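Side-chain contacts in ricin B lectin (Clostridium thermocellum, PDB 3VSF), which is an exo-beta-1,3-galactanase of the GH43 family that probably hydrolyses beta-1,3-galactan and carries a galactose-binding beta-trefoil domain: residues 61-66 with 70-75; 120-125 with 129-134; 149-154 with 158-163. All coordinates share one frame; numbering follows the deposited sequence.

Contact 1: residues 61-66 with 70-75; sequences GGMLKH and YYWYGE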
loop_
_atom_site.group_PDB
_atom_site.type_symbol
_atom_site.label_atom_id
_atom_site.label_comp_id
_atom_site.label_asym_id
_atom_site.label_seq_id
_atom_site.Cartn_x
_atom_site.Cartn_y
_atom_site.Cartn_z
ATOM N N GLY A 61 4.820 9.046 7.812
ATOM C CA GLY A 61 5.428 8.293 8.892
ATOM C C GLY A 61 6.014 6.948 8.512
ATOM O O GLY A 61 6.150 6.617 7.334
ATOM N N GLY A 62 6.372 6.178 9.533
ATOM C CA GLY A 62 6.914 4.843 9.360
ATOM C C GLY A 62 6.606 4.014 10.589
ATOM O O GLY A 62 5.902 4.475 11.488
ATOM N N MET A 63 7.132 2.795 10.643
ATOM C CA MET A 63 6.849 1.911 11.768
ATOM C C MET A 63 8.003 0.968 12.096
ATOM O O MET A 63 8.757 0.555 11.216
ATOM C CB MET A 63 5.571 1.111 11.508
ATOM C CG MET A 63 5.172 0.182 12.643
ATOM S SD MET A 63 3.506 -0.468 12.436
ATOM C CE MET A 63 2.561 1.054 12.412
ATOM N N LEU A 64 8.128 0.634 13.377
ATOM C CA LEU A 64 9.171 -0.270 13.842
ATOM C C LEU A 64 8.603 -1.286 14.825
ATOM O O LEU A 64 7.816 -0.939 15.706
ATOM C CB LEU A 64 10.301 0.519 14.505
ATOM C CG LEU A 64 11.502 -0.292 14.997
ATOM C CD1 LEU A 64 12.219 -0.949 13.829
ATOM C CD2 LEU A 64 12.455 0.592 15.782
ATOM N N LYS A 65 9.002 -2.543 14.667
ATOM C CA LYS A 65 8.566 -3.603 15.566
ATOM C C LYS A 65 9.681 -3.976 16.534
ATOM O O LYS A 65 10.670 -4.599 16.146
ATOM C CB LYS A 65 8.125 -4.833 14.770
ATOM C CG LYS A 65 7.833 -6.064 15.617
ATOM C CD LYS A 65 6.762 -5.788 16.663
ATOM C CE LYS A 65 6.269 -7.080 17.303
ATOM N NZ LYS A 65 7.383 -7.879 17.884
ATOM N N HIS A 66 9.521 -3.586 17.794
ATOM C CA HIS A 66 10.511 -3.900 18.814
ATOM C C HIS A 66 9.840 -4.427 20.077
ATOM O O HIS A 66 8.941 -3.790 20.627
ATOM C CB HIS A 66 11.362 -2.670 19.138
ATOM C CG HIS A 66 12.568 -2.973 19.972
ATOM N ND1 HIS A 66 12.596 -2.781 21.337
ATOM C CD2 HIS A 66 13.786 -3.457 19.634
ATOM C CE1 HIS A 66 13.782 -3.133 21.803
ATOM N NE2 HIS A 66 14.522 -3.546 20.791
ATOM N N TYR A 70 4.378 -2.379 18.294
ATOM C CA TYR A 70 4.637 -1.748 17.008
ATOM C C TYR A 70 4.595 -0.237 17.198
ATOM O O TYR A 70 3.597 0.307 17.669
ATOM C CB TYR A 70 3.593 -2.170 15.972
ATOM C CG TYR A 70 3.720 -3.604 15.505
ATOM C CD1 TYR A 70 4.511 -3.929 14.412
ATOM C CD2 TYR A 70 3.045 -4.628 16.153
ATOM C CE1 TYR A 70 4.630 -5.236 13.979
ATOM C CE2 TYR A 70 3.158 -5.940 15.728
ATOM C CZ TYR A 70 3.951 -6.238 14.640
ATOM O OH TYR A 70 4.067 -7.542 14.213
ATOM N N TYR A 71 5.682 0.437 16.839
ATOM C CA TYR A 71 5.769 1.881 17.019
ATOM C C TYR A 71 5.567 2.635 15.708
ATOM O O TYR A 71 6.224 2.351 14.707
ATOM C CB TYR A 71 7.105 2.265 17.659
ATOM C CG TYR A 71 7.259 1.764 19.079
ATOM C CD1 TYR A 71 7.879 0.550 19.343
ATOM C CD2 TYR A 71 6.780 2.502 20.153
ATOM C CE1 TYR A 71 8.020 0.086 20.638
ATOM C CE2 TYR A 71 6.917 2.047 21.451
ATOM C CZ TYR A 71 7.538 0.838 21.688
ATOM O OH TYR A 71 7.676 0.380 22.978
ATOM N N TRP A 72 4.652 3.597 15.729
ATOM C CA TRP A 72 4.331 4.386 14.547
ATOM C C TRP A 72 4.810 5.825 14.709
ATOM O O TRP A 72 4.286 6.577 15.532
ATOM C CB TRP A 72 2.821 4.356 14.290
ATOM C CG TRP A 72 2.386 5.123 13.075
ATOM C CD1 TRP A 72 3.188 5.697 12.132
ATOM C CD2 TRP A 72 1.037 5.404 12.677
ATOM N NE1 TRP A 72 2.424 6.316 11.173
ATOM C CE2 TRP A 72 1.100 6.150 11.484
ATOM C CE3 TRP A 72 -0.216 5.096 13.215
ATOM C CZ2 TRP A 72 -0.042 6.592 10.820
ATOM C CZ3 TRP A 72 -1.348 5.535 12.553
ATOM C CH2 TRP A 72 -1.253 6.275 11.370
ATOM N N TYR A 73 5.810 6.203 13.921
ATOM C CA TYR A 73 6.338 7.560 13.957
ATOM C C TYR A 73 5.813 8.364 12.775
ATOM O O TYR A 73 5.402 7.796 11.764
ATOM C CB TYR A 73 7.866 7.541 13.938
ATOM C CG TYR A 73 8.486 6.671 15.008
ATOM C CD1 TYR A 73 8.691 7.155 16.293
ATOM C CD2 TYR A 73 8.868 5.364 14.733
ATOM C CE1 TYR A 73 9.258 6.363 17.274
ATOM C CE2 TYR A 73 9.436 4.565 15.707
ATOM C CZ TYR A 73 9.629 5.070 16.975
ATOM O OH TYR A 73 10.194 4.277 17.947
ATOM N N GLY A 74 5.829 9.687 12.907
ATOM C CA GLY A 74 5.369 10.568 11.849
ATOM C C GLY A 74 5.485 12.026 12.241
ATOM O O GLY A 74 5.704 12.342 13.410
ATOM N N GLU A 75 5.337 12.919 11.270
ATOM C CA GLU A 75 5.447 14.350 11.531
ATOM C C GLU A 75 4.153 15.089 11.202
ATOM O O GLU A 75 3.266 14.545 10.549
ATOM C CB GLU A 75 6.622 14.948 10.750
ATOM C CG GLU A 75 6.582 14.690 9.250
ATOM C CD GLU A 75 5.560 15.546 8.530
ATOM O OE1 GLU A 75 5.267 16.662 9.011
ATOM O OE2 GLU A 75 5.043 15.099 7.484
#
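Lys65 lies over a face of the Tyr70 ring in the hairpin of strands 61-66 and 69-77, the first two strands of a four-stranded blade in the five-bladed beta-propeller expected of a GH43 enzyme. Lys65 CB starts 3.6 Å from Tyr70 CE1, and CG continues over the same atom. A bend at chi2 (57°) sets CD above the middle of the ring, 3.4 Å from the Tyr70 centroid, as a CH-pi contact. CE then passes Tyr70 CZ at 3.6 Å, and a second bend turns NZ to the carbonyl oxygen of Gly67 in the turn; its cation-pi attraction to the ring is weak at most. Along the same face of the hairpin Met63 crosses between two aromatic residues. Its SD rests 3.9 Å from Tyr70 CB and lies oblique to the ring, 5.2 Å from the Tyr70 centroid, a Met-aromatic contact, and the bend at chi3 (-60°) carries CE to within 3.8 Å of Trp72 CB. Trp72 itself meets the rings of Trp97 and Tyr323 edge-to-face. Leu64 and Tyr73 share the opposite face, where Leu64 CB approaches the edge of the Tyr73 ring, and both residues touch Val122 of the next blade. Two hydrogen-bonded pairs, Gly62 with Tyr73 and Leu64 with Tyr71, hold the strands together. Tyr71 N reaches Leu64 O at 2.8 Å, with an almost straight N-H...O angle of 179°.

Contact 2: residues 120-125 with 129-134; sequences PKVMYN and GEFVMW
Met123 and Val132 exchange two backbone hydrogen bonds in the hairpin of strands 116-124 and 131-138, part of a four-stranded antiparallel propeller blade. The bond from Met123 N to Val132 O spans 2.9 Å and is nearly straight, at 178°. Lys121 and Trp134 form the next such pair, farther from the turn. At the turn, Gly129 N bonds to Asn125 O at 2.9 Å, and Gly129 takes a left-handed backbone conformation that favours glycine; the bond from Asn125 N to Glu130 O is weak. The Glu130 carboxylate is shared by Lys154 and Lys219, one on each oxygen.

Packing differs on the two faces. On one, Met123 SD lies 4.1 Å from Trp134 CD1, an oblique Met-aromatic contact, while the indole NE1 is bonded to Tyr218 O. Met123 CG stands between its own backbone N and carbonyl carbon (chi1 58°), beside Val132 and 3.5 Å from Val132 O. On the other face, Tyr124 and Phe131 cross with their planes at 50°. Tyr124 CD2 is poised above one face of the Phe131 ring, toward its rim and 3.4 Å from Phe131 CE1, and His66 meets Phe131 edge-to-face. Beyond them Val122 CG2 leans on Met133 CB at 3.8 Å. The Met133 side chain then runs on extended, and its CE ends 3.5 Å from Pro120 CB.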
loop_
_atom_site.group_PDB
_atom_site.type_symbol
_atom_site.label_atom_id
_atom_site.label_comp_id
_atom_site.label_asym_id
_atom_site.label_seq_id
_atom_site.Cartn_x
_atom_site.Cartn_y
_atom_site.Cartn_z
ATOM N N PRO A 120 9.956 11.073 8.426
ATOM C CA PRO A 120 10.865 10.590 9.468
ATOM C C PRO A 120 10.743 9.080 9.651
ATOM O O PRO A 120 9.634 8.565 9.789
ATOM C CB PRO A 120 10.364 11.310 10.720
ATOM C CG PRO A 120 8.909 11.493 10.475
ATOM C CD PRO A 120 8.764 11.727 8.996
ATOM N N LYS A 121 11.874 8.383 9.646
ATOM C CA LYS A 121 11.879 6.935 9.820
ATOM C C LYS A 121 12.763 6.538 10.997
ATOM O O LYS A 121 13.745 7.215 11.302
ATOM C CB LYS A 121 12.363 6.246 8.543
ATOM C CG LYS A 121 11.566 6.608 7.300
ATOM C CD LYS A 121 10.102 6.234 7.453
ATOM C CE LYS A 121 9.306 6.597 6.210
ATOM N NZ LYS A 121 9.326 8.060 5.935
ATOM N N VAL A 122 12.409 5.440 11.658
ATOM C CA VAL A 122 13.176 4.956 12.801
ATOM C C VAL A 122 13.638 3.516 12.606
ATOM O O VAL A 122 12.859 2.649 12.211
ATOM C CB VAL A 122 12.367 5.059 14.109
ATOM C CG1 VAL A 122 13.053 4.283 15.223
ATOM C CG2 VAL A 122 12.178 6.516 14.503
ATOM N N MET A 123 14.915 3.272 12.885
ATOM C CA MET A 123 15.490 1.938 12.777
ATOM C C MET A 123 16.184 1.563 14.082
ATOM O O MET A 123 16.634 2.437 14.822
ATOM C CB MET A 123 16.483 1.882 11.614
ATOM C CG MET A 123 17.619 2.888 11.719
ATOM S SD MET A 123 18.557 3.059 10.188
ATOM C CE MET A 123 19.100 1.373 9.926
ATOM N N TYR A 124 16.263 0.268 14.365
ATOM C CA TYR A 124 16.894 -0.199 15.596
ATOM C C TYR A 124 18.260 -0.835 15.350
ATOM O O TYR A 124 18.467 -1.529 14.354
ATOM C CB TYR A 124 15.986 -1.182 16.337
ATOM C CG TYR A 124 16.661 -1.860 17.508
ATOM C CD1 TYR A 124 17.149 -3.156 17.398
ATOM C CD2 TYR A 124 16.821 -1.201 18.721
ATOM C CE1 TYR A 124 17.771 -3.779 18.464
ATOM C CE2 TYR A 124 17.442 -1.815 19.792
ATOM C CZ TYR A 124 17.915 -3.103 19.659
ATOM O OH TYR A 124 18.533 -3.722 20.721
ATOM N N ASN A 125 19.187 -0.592 16.272
ATOM C CA ASN A 125 20.528 -1.156 16.189
ATOM C C ASN A 125 20.745 -2.215 17.265
ATOM O O ASN A 125 20.664 -1.924 18.458
ATOM C CB ASN A 125 21.575 -0.049 16.319
ATOM C CG ASN A 125 22.984 -0.535 16.035
ATOM O OD1 ASN A 125 23.304 -1.707 16.237
ATOM N ND2 ASN A 125 23.836 0.369 15.566
ATOM N N GLY A 129 22.091 -0.841 20.712
ATOM C CA GLY A 129 20.905 -0.976 21.538
ATOM C C GLY A 129 20.137 0.329 21.619
ATOM O O GLY A 129 19.331 0.535 22.526
ATOM N N GLU A 130 20.395 1.214 20.661
ATOM C CA GLU A 130 19.734 2.512 20.617
ATOM C C GLU A 130 19.006 2.708 19.291
ATOM O O GLU A 130 19.422 2.185 18.258
ATOM C CB GLU A 130 20.748 3.637 20.844
ATOM C CG GLU A 130 21.873 3.677 19.822
ATOM C CD GLU A 130 22.985 4.628 20.213
ATOM O OE1 GLU A 130 23.962 4.752 19.445
ATOM O OE2 GLU A 130 22.885 5.251 21.292
ATOM N N PHE A 131 17.913 3.465 19.330
ATOM C CA PHE A 131 17.093 3.691 18.144
ATOM C C PHE A 131 17.541 4.932 17.377
ATOM O O PHE A 131 17.478 6.047 17.891
ATOM C CB PHE A 131 15.620 3.823 18.533
ATOM C CG PHE A 131 15.060 2.602 19.206
ATOM C CD1 PHE A 131 14.456 1.602 18.462
ATOM C CD2 PHE A 131 15.133 2.454 20.580
ATOM C CE1 PHE A 131 13.936 0.478 19.075
ATOM C CE2 PHE A 131 14.616 1.332 21.200
ATOM C CZ PHE A 131 14.017 0.343 20.446
ATOM N N VAL A 132 17.986 4.728 16.142
ATOM C CA VAL A 132 18.427 5.829 15.293
ATOM C C VAL A 132 17.291 6.312 14.396
ATOM O O VAL A 132 16.585 5.507 13.786
ATOM C CB VAL A 132 19.630 5.418 14.421
ATOM C CG1 VAL A 132 20.078 6.580 13.549
ATOM C CG2 VAL A 132 20.773 4.930 15.298
ATOM N N MET A 133 17.117 7.628 14.322
ATOM C CA MET A 133 16.040 8.216 13.533
ATOM C C MET A 133 16.565 9.116 12.416
ATOM O O MET A 133 17.374 10.011 12.656
ATOM C CB MET A 133 15.089 9.006 14.436
ATOM C CG MET A 133 14.112 9.892 13.683
ATOM S SD MET A 133 12.976 10.763 14.776
ATOM C CE MET A 133 12.247 11.937 13.639
ATOM N N TRP A 134 16.096 8.870 11.197
ATOM C CA TRP A 134 16.464 9.688 10.049
ATOM C C TRP A 134 15.255 10.455 9.526
ATOM O O TRP A 134 14.116 10.133 9.865
ATOM C CB TRP A 134 17.060 8.820 8.942
ATOM C CG TRP A 134 18.401 8.259 9.292
ATOM C CD1 TRP A 134 18.657 7.205 10.120
ATOM C CD2 TRP A 134 19.672 8.722 8.825
ATOM N NE1 TRP A 134 20.012 6.985 10.197
ATOM C CE2 TRP A 134 20.657 7.903 9.409
ATOM C CE3 TRP A 134 20.075 9.751 7.967
ATOM C CZ2 TRP A 134 22.017 8.079 9.166
ATOM C CZ3 TRP A 134 21.425 9.924 7.724
ATOM C CH2 TRP A 134 22.380 9.093 8.322
#

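Contact 3: residues 149-154 with 158-163; sequences AVAYSK and GKFTYI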
loop_
_atom_site.group_PDB
_atom_site.type_symbol
_atom_site.label_atom_id
_atom_site.label_comp_id
_atom_site.label_asym_id
_atom_site.label_seq_id
_atom_site.Cartn_x
_atom_site.Cartn_y
_atom_site.Cartn_z
ATOM N N ALA A 149 18.654 14.457 8.118
ATOM C CA ALA A 149 18.862 14.766 9.527
ATOM C C ALA A 149 18.844 13.485 10.351
ATOM O O ALA A 149 18.211 12.502 9.969
ATOM C CB ALA A 149 17.806 15.738 10.021
ATOM N N VAL A 150 19.544 13.499 11.481
ATOM C CA VAL A 150 19.669 12.305 12.307
ATOM C C VAL A 150 19.390 12.589 13.780
ATOM O O VAL A 150 19.636 13.690 14.271
ATOM C CB VAL A 150 21.073 11.679 12.176
ATOM C CG1 VAL A 150 21.115 10.319 12.853
ATOM C CG2 VAL A 150 21.465 11.557 10.713
ATOM N N ALA A 151 18.871 11.583 14.476
ATOM C CA ALA A 151 18.635 11.659 15.911
ATOM C C ALA A 151 18.678 10.249 16.484
ATOM O O ALA A 151 18.797 9.279 15.738
ATOM C CB ALA A 151 17.293 12.309 16.195
ATOM N N TYR A 152 18.589 10.131 17.805
ATOM C CA TYR A 152 18.597 8.814 18.436
ATOM C C TYR A 152 18.162 8.853 19.897
ATOM O O TYR A 152 18.124 9.914 20.521
ATOM C CB TYR A 152 19.976 8.158 18.309
ATOM C CG TYR A 152 21.050 8.802 19.155
ATOM C CD1 TYR A 152 21.491 8.201 20.327
ATOM C CD2 TYR A 152 21.624 10.009 18.782
ATOM C CE1 TYR A 152 22.475 8.784 21.104
ATOM C CE2 TYR A 152 22.607 10.602 19.553
ATOM C CZ TYR A 152 23.028 9.984 20.712
ATOM O OH TYR A 152 24.006 10.573 21.480
ATOM N N SER A 153 17.834 7.681 20.431
ATOM C CA SER A 153 17.388 7.553 21.810
ATOM C C SER A 153 17.630 6.134 22.313
ATOM O O SER A 153 17.675 5.189 21.526
ATOM C CB SER A 153 15.903 7.901 21.925
ATOM O OG SER A 153 15.429 7.699 23.244
ATOM N N LYS A 154 17.791 5.990 23.624
ATOM C CA LYS A 154 17.994 4.677 24.225
ATOM C C LYS A 154 16.686 3.893 24.252
ATOM O O LYS A 154 16.687 2.663 24.311
ATOM C CB LYS A 154 18.559 4.817 25.640
ATOM C CG LYS A 154 19.915 5.506 25.706
ATOM C CD LYS A 154 20.981 4.708 24.970
ATOM C CE LYS A 154 22.345 5.371 25.083
ATOM N NZ LYS A 154 23.405 4.591 24.384
ATOM N N GLY A 158 10.942 7.316 23.880
ATOM C CA GLY A 158 11.606 8.333 24.674
ATOM C C GLY A 158 11.992 9.544 23.846
ATOM O O GLY A 158 12.039 9.476 22.618
ATOM N N LYS A 159 12.266 10.656 24.521
ATOM C CA LYS A 159 12.665 11.884 23.845
ATOM C C LYS A 159 13.987 11.683 23.108
ATOM O O LYS A 159 15.020 11.432 23.727
ATOM C CB LYS A 159 12.803 13.028 24.852
ATOM C CG LYS A 159 11.667 13.129 25.861
ATOM C CD LYS A 159 10.358 13.543 25.209
ATOM C CE LYS A 159 9.263 13.724 26.252
ATOM N NZ LYS A 159 7.981 14.193 25.655
ATOM N N PHE A 160 13.947 11.792 21.784
ATOM C CA PHE A 160 15.145 11.644 20.963
ATOM C C PHE A 160 16.041 12.874 21.060
ATOM O O PHE A 160 15.565 13.984 21.298
ATOM C CB PHE A 160 14.768 11.388 19.502
ATOM C CG PHE A 160 14.417 9.959 19.206
ATOM C CD1 PHE A 160 15.193 9.207 18.341
ATOM C CD2 PHE A 160 13.315 9.364 19.795
ATOM C CE1 PHE A 160 14.874 7.890 18.066
ATOM C CE2 PHE A 160 12.990 8.049 19.525
ATOM C CZ PHE A 160 13.773 7.311 18.659
ATOM N N THR A 161 17.340 12.668 20.872
ATOM C CA THR A 161 18.296 13.768 20.886
ATOM C C THR A 161 18.794 14.052 19.472
ATOM O O THR A 161 19.460 13.218 18.857
ATOM C CB THR A 161 19.498 13.473 21.808
ATOM O OG1 THR A 161 20.364 12.516 21.187
ATOM C CG2 THR A 161 19.022 12.931 23.149
ATOM N N TYR A 162 18.461 15.230 18.959
ATOM C CA TYR A 162 18.855 15.615 17.610
ATOM C C TYR A 162 20.373 15.712 17.497
ATOM O O TYR A 162 21.045 16.159 18.425
ATOM C CB TYR A 162 18.208 16.946 17.228
ATOM C CG TYR A 162 18.440 17.356 15.792
ATOM C CD1 TYR A 162 19.470 18.223 15.455
ATOM C CD2 TYR A 162 17.626 16.879 14.774
ATOM C CE1 TYR A 162 19.685 18.602 14.145
ATOM C CE2 TYR A 162 17.832 17.252 13.460
ATOM C CZ TYR A 162 18.863 18.114 13.151
ATOM O OH TYR A 162 19.073 18.489 11.844
ATOM N N ILE A 163 20.909 15.286 16.358
ATOM C CA ILE A 163 22.349 15.312 16.138
ATOM C C ILE A 163 22.753 16.441 15.195
ATOM O O ILE A 163 23.300 17.455 15.626
ATOM C CB ILE A 163 22.861 13.976 15.570
ATOM C CG1 ILE A 163 22.536 12.828 16.527
ATOM C CG2 ILE A 163 24.357 14.041 15.318
ATOM C CD1 ILE A 163 23.092 11.492 16.082
#
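Ala149 to Ser153 and Thr161 to Ile163 run antiparallel, their short axes at 146° and 4.7 Å apart, in a hairpin whose second strand is only weakly bonded. Ile163 N gives Val150 O a bond of 2.9 Å, and Thr161 N gives Tyr152 O another of 2.9 Å; the return bond from Tyr152 N to Thr161 O is weak. Tyr152 O also receives a weak bond from Thr161 OG1, which makes it the acceptor of two donors from one residue. A chi1 of 70° tucks Tyr152 CG against its own main chain, flanked by N and C, and stands the ring up beside Thr161 and Ile163. Thr161 OG1 sits above one ring face, toward the rim, and Ile163 CG1 lies at the ring edge, in its plane. Ile163 CD1 comes 3.4 Å from Tyr152 CD2 and also touches Val150 CG1.

Toward the turn, Ser153 CB is centred over a face of the Phe160 ring, 3.6 Å from its centroid, in a CH-pi contact, while Ser153 OG bonds to Thr155 O. At the far end, Ala149 CB packs 3.8 Å from Tyr162 CE2, and Val150 O lies above one face of the same ring. Tyr162 OH is bonded to Glu111. The hairpin forms the last two strands of a four-stranded propeller blade: Ala151 and Ser153 bond through their backbones to Met133 and Phe131 of strand 131-138, Phe160 packs on Met133, and its backbone also bonds to Val103 of strand 98-105, the last strand of the preceding blade.

Overall arrangement
From the N terminus the three contacts come in series, each closing a hairpin, with a short turn at 67-68 in contact 1 and longer loops of about six and seven residues in contacts 2 and 3; none lies within or crosses another. Contact 1 joins the first two strands of one four-stranded sheet. Contacts 2 and 3 belong to the next sheet, pairing its first with its second strand and its third with its fourth. Backbone bonds between 131-138 and 147-153 join the two hairpins, and the centres of contacts 2 and 3 lie about 8 Å apart. Contact 1 packs against contact 2 across the interface of the sheets, where Leu64 meets Phe131 and His66 meets Tyr124. Contacts 1 and 3 do not touch.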